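Local coordinates for UPF0311 protein RPA1785 (Rhodopseudomonas palustris, PDB 3C5O) that is of unknown function and belongs to the UPF0311 (DUF3237) family, folding into a closed antiparallel beta-barrel, at residues 48-59 with 70-79; 12-23 with 34-45. All coordinates share one frame; numbering follows the deposited sequence. Where two conformers were deposited one is given.

Contact 1. Residues 48-59 with 70-79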
loop_
_atom_site.group_PDB
_atom_site.type_symbol
_atom_site.label_atom_id
_atom_site.label_comp_id
_atom_site.label_asym_id
_atom_site.label_seq_id
_atom_site.Cartn_x
_atom_site.Cartn_y
_atom_site.Cartn_z
ATOM N N ILE B 48 -1.251 18.301 23.227
ATOM C CA ILE B 48 -0.345 17.288 22.681
ATOM C C ILE B 48 1.083 17.811 22.670
ATOM O O ILE B 48 1.350 18.885 22.147
ATOM C CB ILE B 48 -0.813 16.745 21.309
ATOM C CG1 ILE B 48 0.067 15.575 20.855
ATOM C CG2 ILE B 48 -0.954 17.873 20.297
ATOM C CD1 ILE B 48 -0.556 14.735 19.758
ATOM N N SER B 49 1.977 17.067 23.309
ATOM C CA SER B 49 3.379 17.425 23.366
ATOM C C SER B 49 4.213 16.162 23.316
ATOM O O SER B 49 4.154 15.334 24.224
ATOM C CB SER B 49 3.689 18.222 24.623
ATOM O OG SER B 49 5.083 18.242 24.847
ATOM N N GLY B 50 4.987 16.013 22.253
ATOM C CA GLY B 50 5.684 14.770 22.023
ATOM C C GLY B 50 7.069 14.931 21.465
ATOM O O GLY B 50 7.489 16.015 21.097
ATOM N N GLN B 51 7.789 13.827 21.415
ATOM C CA GLN B 51 9.129 13.802 20.885
ATOM C C GLN B 51 9.083 12.775 19.751
ATOM O O GLN B 51 8.549 11.680 19.940
ATOM C CB GLN B 51 10.075 13.354 22.006
ATOM C CG GLN B 51 11.425 14.078 22.117
ATOM C CD GLN B 51 11.318 15.597 22.294
ATOM O OE1 GLN B 51 10.400 16.123 22.936
ATOM N NE2 GLN B 51 12.271 16.307 21.706
ATOM N N VAL B 52 9.592 13.135 18.568
ATOM C CA VAL B 52 9.662 12.206 17.440
ATOM C C VAL B 52 10.790 11.263 17.793
ATOM O O VAL B 52 11.859 11.718 18.245
ATOM C CB VAL B 52 9.934 12.897 16.073
ATOM C CG1 VAL B 52 10.220 11.835 14.970
ATOM C CG2 VAL B 52 8.770 13.789 15.665
ATOM N N LEU B 53 10.547 9.961 17.626
ATOM C CA LEU B 53 11.525 8.950 18.006
ATOM C C LEU B 53 12.656 8.852 16.977
ATOM O O LEU B 53 12.442 9.156 15.794
ATOM C CB LEU B 53 10.837 7.610 18.279
ATOM C CG LEU B 53 9.822 7.594 19.444
ATOM C CD1 LEU B 53 9.135 6.217 19.530
ATOM C CD2 LEU B 53 10.441 7.962 20.807
ATOM N N PRO B 54 13.878 8.495 17.433
ATOM C CA PRO B 54 15.077 8.504 16.600
ATOM C C PRO B 54 15.164 7.410 15.538
ATOM O O PRO B 54 16.202 6.741 15.428
ATOM C CB PRO B 54 16.206 8.332 17.629
ATOM C CG PRO B 54 15.584 7.604 18.755
ATOM C CD PRO B 54 14.194 8.140 18.836
ATOM N N PHE B 55 14.113 7.220 14.747
ATOM C CA PHE B 55 14.155 6.191 13.703
ATOM C C PHE B 55 13.061 6.442 12.665
ATOM O O PHE B 55 12.184 7.279 12.878
ATOM C CB PHE B 55 14.050 4.761 14.282
ATOM C CG PHE B 55 12.788 4.506 15.044
ATOM C CD1 PHE B 55 11.582 4.285 14.366
ATOM C CD2 PHE B 55 12.787 4.507 16.448
ATOM C CE1 PHE B 55 10.394 4.064 15.079
ATOM C CE2 PHE B 55 11.609 4.273 17.168
ATOM C CZ PHE B 55 10.406 4.055 16.484
ATOM N N GLY B 56 13.115 5.701 11.565
ATOM C CA GLY B 56 12.203 5.939 10.469
ATOM C C GLY B 56 12.882 6.675 9.327
ATOM O O GLY B 56 14.079 6.990 9.388
ATOM N N ALA B 57 12.108 6.956 8.294
ATOM C CA ALA B 57 12.659 7.560 7.093
ATOM C C ALA B 57 11.530 8.031 6.213
ATOM O O ALA B 57 10.397 7.565 6.361
ATOM C CB ALA B 57 13.532 6.546 6.333
ATOM N N ASP B 58 11.834 8.974 5.319
ATOM C CA ASP B 58 10.926 9.282 4.233
ATOM C C ASP B 58 11.439 8.567 2.999
ATOM O O ASP B 58 12.576 8.758 2.585
ATOM C CB ASP B 58 10.829 10.783 3.999
ATOM C CG ASP B 58 9.599 11.167 3.135
ATOM O OD1 ASP B 58 8.902 10.263 2.616
ATOM O OD2 ASP B 58 9.299 12.375 2.991
ATOM N N PHE B 59 10.586 7.745 2.413
ATOM C CA PHE B 59 10.902 7.042 1.176
ATOM C C PHE B 59 10.272 7.791 0.024
ATOM O O PHE B 59 9.050 7.946 -0.049
ATOM C CB PHE B 59 10.393 5.611 1.288
ATOM C CG PHE B 59 10.878 4.915 2.522
ATOM C CD1 PHE B 59 12.067 4.185 2.494
ATOM C CD2 PHE B 59 10.171 5.019 3.721
ATOM C CE1 PHE B 59 12.544 3.548 3.625
ATOM C CE2 PHE B 59 10.643 4.376 4.896
ATOM C CZ PHE B 59 11.840 3.638 4.827
ATOM N N LEU B 70 6.087 11.781 -1.338
ATOM C CA LEU B 70 6.628 11.509 -0.027
ATOM C C LEU B 70 5.879 10.350 0.597
ATOM O O LEU B 70 4.690 10.161 0.362
ATOM C CB LEU B 70 6.464 12.715 0.895
ATOM C CG LEU B 70 6.359 14.090 0.245
ATOM C CD1 LEU B 70 5.601 14.933 1.219
ATOM C CD2 LEU B 70 7.710 14.650 -0.037
ATOM N N GLU B 71 6.588 9.600 1.422
ATOM C CA GLU B 71 6.019 8.446 2.109
ATOM C C GLU B 71 6.884 8.214 3.321
ATOM O O GLU B 71 7.839 7.472 3.266
ATOM C CB GLU B 71 6.005 7.248 1.165
ATOM C CG GLU B 71 5.398 5.990 1.697
ATOM C CD GLU B 71 4.927 5.104 0.557
ATOM O OE1 GLU B 71 5.784 4.560 -0.221
ATOM O OE2 GLU B 71 3.686 5.004 0.414
ATOM N N ALA B 72 6.584 8.923 4.401
ATOM C CA ALA B 72 7.396 8.865 5.605
ATOM C C ALA B 72 6.719 7.993 6.673
ATOM O O ALA B 72 5.518 8.087 6.874
ATOM C CB ALA B 72 7.623 10.276 6.142
ATOM N N LYS B 73 7.512 7.153 7.344
ATOM C CA LYS B 73 7.029 6.303 8.406
ATOM C C LYS B 73 7.946 6.482 9.592
ATOM O O LYS B 73 9.144 6.297 9.498
ATOM C CB LYS B 73 6.990 4.853 7.954
ATOM C CG LYS B 73 6.000 4.617 6.834
ATOM C CD LYS B 73 5.960 3.184 6.358
ATOM C CE LYS B 73 5.063 3.127 5.107
ATOM N NZ LYS B 73 4.573 1.756 4.808
ATOM N N TYR B 74 7.356 6.915 10.699
ATOM C CA TYR B 74 8.054 7.139 11.943
ATOM C C TYR B 74 7.057 7.120 13.094
ATOM O O TYR B 74 5.891 6.749 12.909
ATOM C CB TYR B 74 8.796 8.477 11.891
ATOM C CG TYR B 74 7.947 9.681 11.523
ATOM C CD1 TYR B 74 7.546 10.610 12.485
ATOM C CD2 TYR B 74 7.564 9.908 10.195
ATOM C CE1 TYR B 74 6.781 11.743 12.134
ATOM C CE2 TYR B 74 6.808 11.029 9.837
ATOM C CZ TYR B 74 6.426 11.942 10.811
ATOM O OH TYR B 74 5.692 13.055 10.436
ATOM N N ALA B 75 7.501 7.534 14.278
ATOM C CA ALA B 75 6.646 7.485 15.448
ATOM C C ALA B 75 6.972 8.648 16.353
ATOM O O ALA B 75 8.085 9.198 16.307
ATOM C CB ALA B 75 6.823 6.176 16.182
ATOM N N PHE B 76 6.005 9.042 17.175
ATOM C CA PHE B 76 6.321 9.918 18.289
ATOM C C PHE B 76 5.750 9.401 19.590
ATOM O O PHE B 76 4.781 8.635 19.606
ATOM C CB PHE B 76 5.941 11.386 18.012
ATOM C CG PHE B 76 4.465 11.651 17.857
ATOM C CD1 PHE B 76 3.653 11.905 18.981
ATOM C CD2 PHE B 76 3.892 11.729 16.588
ATOM C CE1 PHE B 76 2.285 12.187 18.840
ATOM C CE2 PHE B 76 2.534 12.031 16.420
ATOM C CZ PHE B 76 1.720 12.262 17.552
ATOM N N GLU B 77 6.394 9.802 20.678
ATOM C CA GLU B 77 5.915 9.524 22.008
ATOM C C GLU B 77 5.546 10.815 22.758
ATOM O O GLU B 77 6.355 11.742 22.858
ATOM C CB GLU B 77 6.960 8.739 22.797
ATOM C CG GLU B 77 6.427 8.259 24.122
ATOM C CD GLU B 77 7.402 7.375 24.884
ATOM O OE1 GLU B 77 8.627 7.436 24.595
ATOM O OE2 GLU B 77 6.933 6.623 25.790
ATOM N N THR B 78 4.337 10.852 23.314
ATOM C CA THR B 78 3.894 12.007 24.078
ATOM C C THR B 78 4.396 12.032 25.530
ATOM O O THR B 78 4.853 11.001 26.079
ATOM C CB THR B 78 2.388 12.117 24.095
ATOM O OG1 THR B 78 1.848 11.092 24.941
ATOM C CG2 THR B 78 1.834 12.013 22.686
ATOM N N ASP B 79 4.296 13.212 26.147
ATOM C CA ASP B 79 4.790 13.410 27.501
ATOM C C ASP B 79 4.023 12.565 28.532
ATOM O O ASP B 79 4.519 12.315 29.635
ATOM C CB ASP B 79 4.838 14.919 27.890
ATOM C CG ASP B 79 3.472 15.637 27.776
ATOM O OD1 ASP B 79 2.535 15.104 27.144
ATOM O OD2 ASP B 79 3.342 16.767 28.315
HETATM O O HOH W 1 0.407 15.438 25.309
HETATM O O HOH W 2 10.184 7.913 14.593
#
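L70 lays its CB against the carboxylate of D58, 3.5 Å from OD2, an oxygen also hydrogen-bonded to Q60. At E71 the other oxygen takes over: E71 N donates to the syn lone pair of D58 OD1 at 2.7 Å, as chi1 of -164° turns the carboxylate away from D58's own backbone N. In return E71 O accepts F59 N from above the carbonyl plane. A72 suits the position facing D58 because its lone methyl can lie against the carboxylate, CB 3.7 Å from D58 CG. K73 and A57 exchange a pair of backbone bonds, and K73 O sits 3.2 Å from G56 CA, where any CB would collide with it. The lysine chain packs on F59 of the second subunit. These strands form a hairpin of the eight-stranded antiparallel barrel, and their register slips by two residues between V52 and A57. Y74 directs CD1 at V52 CG1. The A75 methyl meets L53 CD1 and F55 CZ, while A75 N donates to water 2 at 2.7 Å; this water is placed to donate to L53 O and F55 O, bridging the backbones where direct pairing is interrupted. A75 O receives L53 N in a nearly straight bond (174°). The side chains of F76 and I48 cross at about a right angle, with I48 CD1 3.9 Å from F76 CE1; G50, lacking a side chain, avoids crowding the ring. E77 pairs with Q51 through two backbone bonds and rests CB on L53 CD2. D79 N donates to S49 O at 2.9 Å, and water 1 links D79 OD1 to S49 N.

Contact 2. Residues 12-23 with 34-45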
loop_
_atom_site.group_PDB
_atom_site.type_symbol
_atom_site.label_atom_id
_atom_site.label_comp_id
_atom_site.label_asym_id
_atom_site.label_seq_id
_atom_site.Cartn_x
_atom_site.Cartn_y
_atom_site.Cartn_z
ATOM N N VAL B 12 -4.535 21.550 14.401
ATOM C CA VAL B 12 -4.436 20.864 15.684
ATOM C C VAL B 12 -3.013 20.835 16.258
ATOM O O VAL B 12 -2.830 21.068 17.440
ATOM C CB VAL B 12 -5.065 19.424 15.675
ATOM C CG1 VAL B 12 -6.576 19.500 15.648
ATOM C CG2 VAL B 12 -4.543 18.591 14.501
ATOM N N PHE B 13 -2.006 20.524 15.453
ATOM C CA PHE B 13 -0.646 20.506 16.008
ATOM C C PHE B 13 0.396 20.528 14.938
ATOM O O PHE B 13 0.086 20.306 13.769
ATOM C CB PHE B 13 -0.419 19.310 16.977
ATOM C CG PHE B 13 -0.776 17.958 16.403
ATOM C CD1 PHE B 13 -2.006 17.369 16.700
ATOM C CD2 PHE B 13 0.121 17.264 15.595
ATOM C CE1 PHE B 13 -2.339 16.142 16.183
ATOM C CE2 PHE B 13 -0.208 16.014 15.073
ATOM C CZ PHE B 13 -1.439 15.454 15.370
ATOM N N THR B 14 1.635 20.790 15.347
ATOM C CA THR B 14 2.778 20.802 14.438
ATOM C C THR B 14 3.782 19.684 14.778
ATOM O O THR B 14 4.125 19.477 15.954
ATOM C CB THR B 14 3.443 22.181 14.419
ATOM O OG1 THR B 14 2.475 23.156 14.011
ATOM C CG2 THR B 14 4.608 22.223 13.435
ATOM N N ILE B 15 4.177 18.931 13.742
ATOM C CA ILE B 15 5.270 17.942 13.810
ATOM C C ILE B 15 6.508 18.529 13.145
ATOM O O ILE B 15 6.466 18.922 11.966
ATOM C CB ILE B 15 4.944 16.619 13.044
ATOM C CG1 ILE B 15 3.687 15.939 13.612
ATOM C CG2 ILE B 15 6.138 15.655 13.089
ATOM C CD1 ILE B 15 3.233 14.727 12.784
ATOM N N THR B 16 7.595 18.606 13.903
ATOM C CA THR B 16 8.869 19.041 13.381
ATOM C C THR B 16 9.768 17.810 13.306
ATOM O O THR B 16 10.143 17.269 14.335
ATOM C CB THR B 16 9.502 20.102 14.301
ATOM O OG1 THR B 16 8.641 21.241 14.379
ATOM C CG2 THR B 16 10.857 20.554 13.786
ATOM N N ALA B 17 10.092 17.340 12.105
ATOM C CA ALA B 17 10.976 16.191 11.974
ATOM C C ALA B 17 12.398 16.577 11.540
ATOM O O ALA B 17 12.585 17.148 10.455
ATOM C CB ALA B 17 10.378 15.177 11.009
ATOM N N ARG B 18 13.391 16.268 12.378
ATOM C CA ARG B 18 14.807 16.430 11.999
ATOM C C ARG B 18 15.163 15.331 11.000
ATOM O O ARG B 18 14.912 14.139 11.232
ATOM C CB ARG B 18 15.759 16.383 13.213
ATOM C CG ARG B 18 15.359 17.250 14.407
ATOM C CD ARG B 18 16.396 17.270 15.611
ATOM N NE ARG B 18 17.146 16.017 15.935
ATOM C CZ ARG B 18 18.351 15.689 15.426
ATOM N NH1 ARG B 18 18.966 16.469 14.515
ATOM N NH2 ARG B 18 18.949 14.558 15.800
ATOM N N ILE B 19 15.734 15.725 9.877
ATOM C CA ILE B 19 16.002 14.761 8.822
ATOM C C ILE B 19 17.506 14.608 8.626
ATOM O O ILE B 19 18.264 15.539 8.881
ATOM C CB ILE B 19 15.314 15.163 7.490
ATOM C CG1 ILE B 19 15.703 16.592 7.091
ATOM C CG2 ILE B 19 13.780 14.980 7.610
ATOM C CD1 ILE B 19 15.692 16.845 5.601
ATOM N N GLY B 20 17.922 13.422 8.189
ATOM C CA GLY B 20 19.322 13.157 7.885
ATOM C C GLY B 20 19.700 13.333 6.424
ATOM O O GLY B 20 19.044 14.050 5.677
ATOM N N ASP B 21 20.792 12.687 6.031
ATOM C CA ASP B 21 21.331 12.772 4.668
ATOM C C ASP B 21 20.565 11.918 3.654
ATOM O O ASP B 21 20.115 10.816 3.963
ATOM C CB ASP B 21 22.777 12.290 4.676
ATOM C CG ASP B 21 23.716 13.239 5.416
ATOM O OD1 ASP B 21 23.559 14.486 5.273
ATOM O OD2 ASP B 21 24.620 12.721 6.127
ATOM N N VAL B 22 20.457 12.413 2.430
ATOM C CA VAL B 22 19.861 11.637 1.352
ATOM C C VAL B 22 20.682 10.402 0.955
ATOM O O VAL B 22 21.881 10.501 0.680
ATOM C CB VAL B 22 19.627 12.495 0.115
ATOM C CG1 VAL B 22 19.017 11.657 -0.983
ATOM C CG2 VAL B 22 18.715 13.651 0.456
ATOM N N THR B 23 20.013 9.250 0.927
ATOM C CA THR B 23 20.512 8.063 0.229
ATOM C C THR B 23 19.700 7.898 -1.038
ATOM O O THR B 23 18.472 7.903 -1.009
ATOM C CB THR B 23 20.297 6.808 1.081
ATOM O OG1 THR B 23 21.134 6.882 2.241
ATOM C CG2 THR B 23 20.634 5.526 0.292
ATOM N N ARG B 34 14.743 7.828 -3.461
ATOM C CA ARG B 34 15.663 8.453 -2.532
ATOM C C ARG B 34 15.111 8.258 -1.118
ATOM O O ARG B 34 13.887 8.128 -0.932
ATOM C CB ARG B 34 15.857 9.929 -2.890
ATOM C CG ARG B 34 14.946 10.859 -2.178
ATOM C CD ARG B 34 14.679 12.127 -2.949
ATOM N NE ARG B 34 15.736 13.132 -2.870
ATOM C CZ ARG B 34 15.595 14.328 -2.295
ATOM N NH1 ARG B 34 14.443 14.683 -1.713
ATOM N NH2 ARG B 34 16.623 15.169 -2.297
ATOM N N ILE B 35 15.996 8.148 -0.131
ATOM C CA ILE B 35 15.559 7.881 1.241
ATOM C C ILE B 35 16.222 8.847 2.215
ATOM O O ILE B 35 17.443 9.046 2.172
ATOM C CB ILE B 35 15.819 6.437 1.681
ATOM C CG1 ILE B 35 15.244 5.455 0.666
ATOM C CG2 ILE B 35 15.170 6.188 3.043
ATOM C CD1 ILE B 35 15.916 4.126 0.651
ATOM N N ILE B 36 15.400 9.443 3.074
ATOM C CA ILE B 36 15.833 10.485 3.997
ATOM C C ILE B 36 15.522 10.065 5.430
ATOM O O ILE B 36 14.366 10.045 5.828
ATOM C CB ILE B 36 15.136 11.833 3.699
ATOM C CG1 ILE B 36 15.338 12.223 2.230
ATOM C CG2 ILE B 36 15.642 12.909 4.647
ATOM C CD1 ILE B 36 15.701 13.624 2.026
ATOM N N PRO B 37 16.555 9.731 6.212
ATOM C CA PRO B 37 16.357 9.238 7.566
ATOM C C PRO B 37 15.755 10.298 8.488
ATOM O O PRO B 37 16.090 11.467 8.385
ATOM C CB PRO B 37 17.776 8.906 8.014
ATOM C CG PRO B 37 18.530 8.725 6.750
ATOM C CD PRO B 37 17.979 9.784 5.881
ATOM N N ILE B 38 14.880 9.860 9.388
ATOM C CA ILE B 38 14.283 10.711 10.392
ATOM C C ILE B 38 15.062 10.506 11.700
ATOM O O ILE B 38 15.169 9.374 12.197
ATOM C CB ILE B 38 12.780 10.392 10.526
ATOM C CG1 ILE B 38 12.046 10.959 9.293
ATOM C CG2 ILE B 38 12.212 10.980 11.857
ATOM C CD1 ILE B 38 10.673 10.381 9.077
ATOM N N LEU B 39 15.628 11.598 12.225
ATOM C CA LEU B 39 16.583 11.552 13.340
ATOM C C LEU B 39 15.993 11.876 14.705
ATOM O O LEU B 39 16.598 11.566 15.718
ATOM C CB LEU B 39 17.767 12.493 13.069
ATOM C CG LEU B 39 18.556 12.241 11.781
ATOM C CD1 LEU B 39 19.694 13.246 11.606
ATOM C CD2 LEU B 39 19.079 10.819 11.754
ATOM N N GLY B 40 14.813 12.482 14.709
ATOM C CA GLY B 40 14.181 13.022 15.916
ATOM C C GLY B 40 13.219 14.148 15.529
ATOM O O GLY B 40 12.849 14.290 14.356
ATOM N N GLY B 41 12.839 14.953 16.509
ATOM C CA GLY B 41 11.891 16.029 16.331
ATOM C C GLY B 41 10.944 16.180 17.501
ATOM O O GLY B 41 11.142 15.579 18.570
ATOM N N GLU B 42 9.899 16.975 17.297
ATOM C CA GLU B 42 8.994 17.365 18.368
ATOM C C GLU B 42 7.598 17.433 17.806
ATOM O O GLU B 42 7.411 17.724 16.628
ATOM C CB GLU B 42 9.357 18.759 18.885
ATOM C CG GLU B 42 10.808 18.937 19.301
ATOM C CD GLU B 42 10.949 19.121 20.823
ATOM O OE1 GLU B 42 10.264 20.015 21.410
ATOM O OE2 GLU B 42 11.755 18.374 21.443
ATOM N N VAL B 43 6.617 17.177 18.653
ATOM C CA VAL B 43 5.223 17.369 18.299
ATOM C C VAL B 43 4.598 18.342 19.280
ATOM O O VAL B 43 4.775 18.210 20.496
ATOM C CB VAL B 43 4.466 16.043 18.316
ATOM C CG1 VAL B 43 3.005 16.255 18.054
ATOM C CG2 VAL B 43 5.066 15.108 17.262
ATOM N N LYS B 44 3.897 19.348 18.767
ATOM C CA LYS B 44 3.316 20.347 19.655
ATOM C C LYS B 44 2.049 21.000 19.121
ATOM O O LYS B 44 1.942 21.385 17.950
ATOM C CB LYS B 44 4.345 21.409 20.068
ATOM C CG LYS B 44 3.981 22.074 21.390
ATOM C CD LYS B 44 4.950 23.173 21.798
ATOM C CE LYS B 44 4.329 24.054 22.889
ATOM N NZ LYS B 44 5.260 25.104 23.394
ATOM N N GLY B 45 1.091 21.102 20.029
ATOM C CA GLY B 45 -0.194 21.738 19.807
ATOM C C GLY B 45 -0.831 21.844 21.173
ATOM O O GLY B 45 -0.148 21.645 22.179
HETATM O O HOH W 3 6.542 20.898 16.169
#
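The first hairpin of the barrel, strands 9-27 and 32-45, is held by regular antiparallel pairing at one end, where T14 and K44 bond to each other in both directions, as do T16 and E42. T14 N to K44 O, 2.7 Å, is almost straight (176°). On the inward side V43 lies side by side with I15, CG2 4.0 Å from CG1, while its other methyl, CG1, meets F13 CD2; branched and aromatic side chains suit this apolar face. G41 is glycine because, at phi 141° and psi -168°, a CB would jam against the preceding carbonyl O and also clash with T16 O. R18 then binds both G40 O through its N and L39 N through its O, and its bent chain brings the guanidinium back so that L39 CB lies over one face, 3.6 Å from NH2. G20 N still bonds to P37 O, after which the register shifts by one before T23; beside this irregular part I36 packs two branches: its CG2, set opposite the backbone N, touches I19 CB at 3.6 Å, and its CD1 presses on V22 CG2 at a tight 3.4 Å. With an alanine here both branches are gone, and V22 and I19 would probably lose their apolar partner on this strand. T23 and I35 resume paired backbone bonds. Strand 146-154 flanks the 12-19 side, where V12 and F13 form a classic beta bulge against V151; strand 48-62 borders 34-45, and R142 of strand 136-142 touches I19 and I36.

How the contacts relate
The two hairpins of one barrel follow one another in sequence, 12-23 with 34-45 first, and their centres are about 7 Å apart. Strands 32-45 and 48-62 are neighbours in the sheet and join them: D58 N lies 2.8 Å from I36 O, a probable hydrogen bond, and further backbone bonds pair G50 with V43 and V52 with G41. Side chains mesh on the inner face as well, Y74 CD2 approaching I38 CD1 at 3.3 Å. Both contacts also meet the second subunit: F55 of contact 1 packs on I35 of the second subunit, and T23 of contact 2 on F55 of that subunit. With the function unknown, neither contact can be tied to an active site.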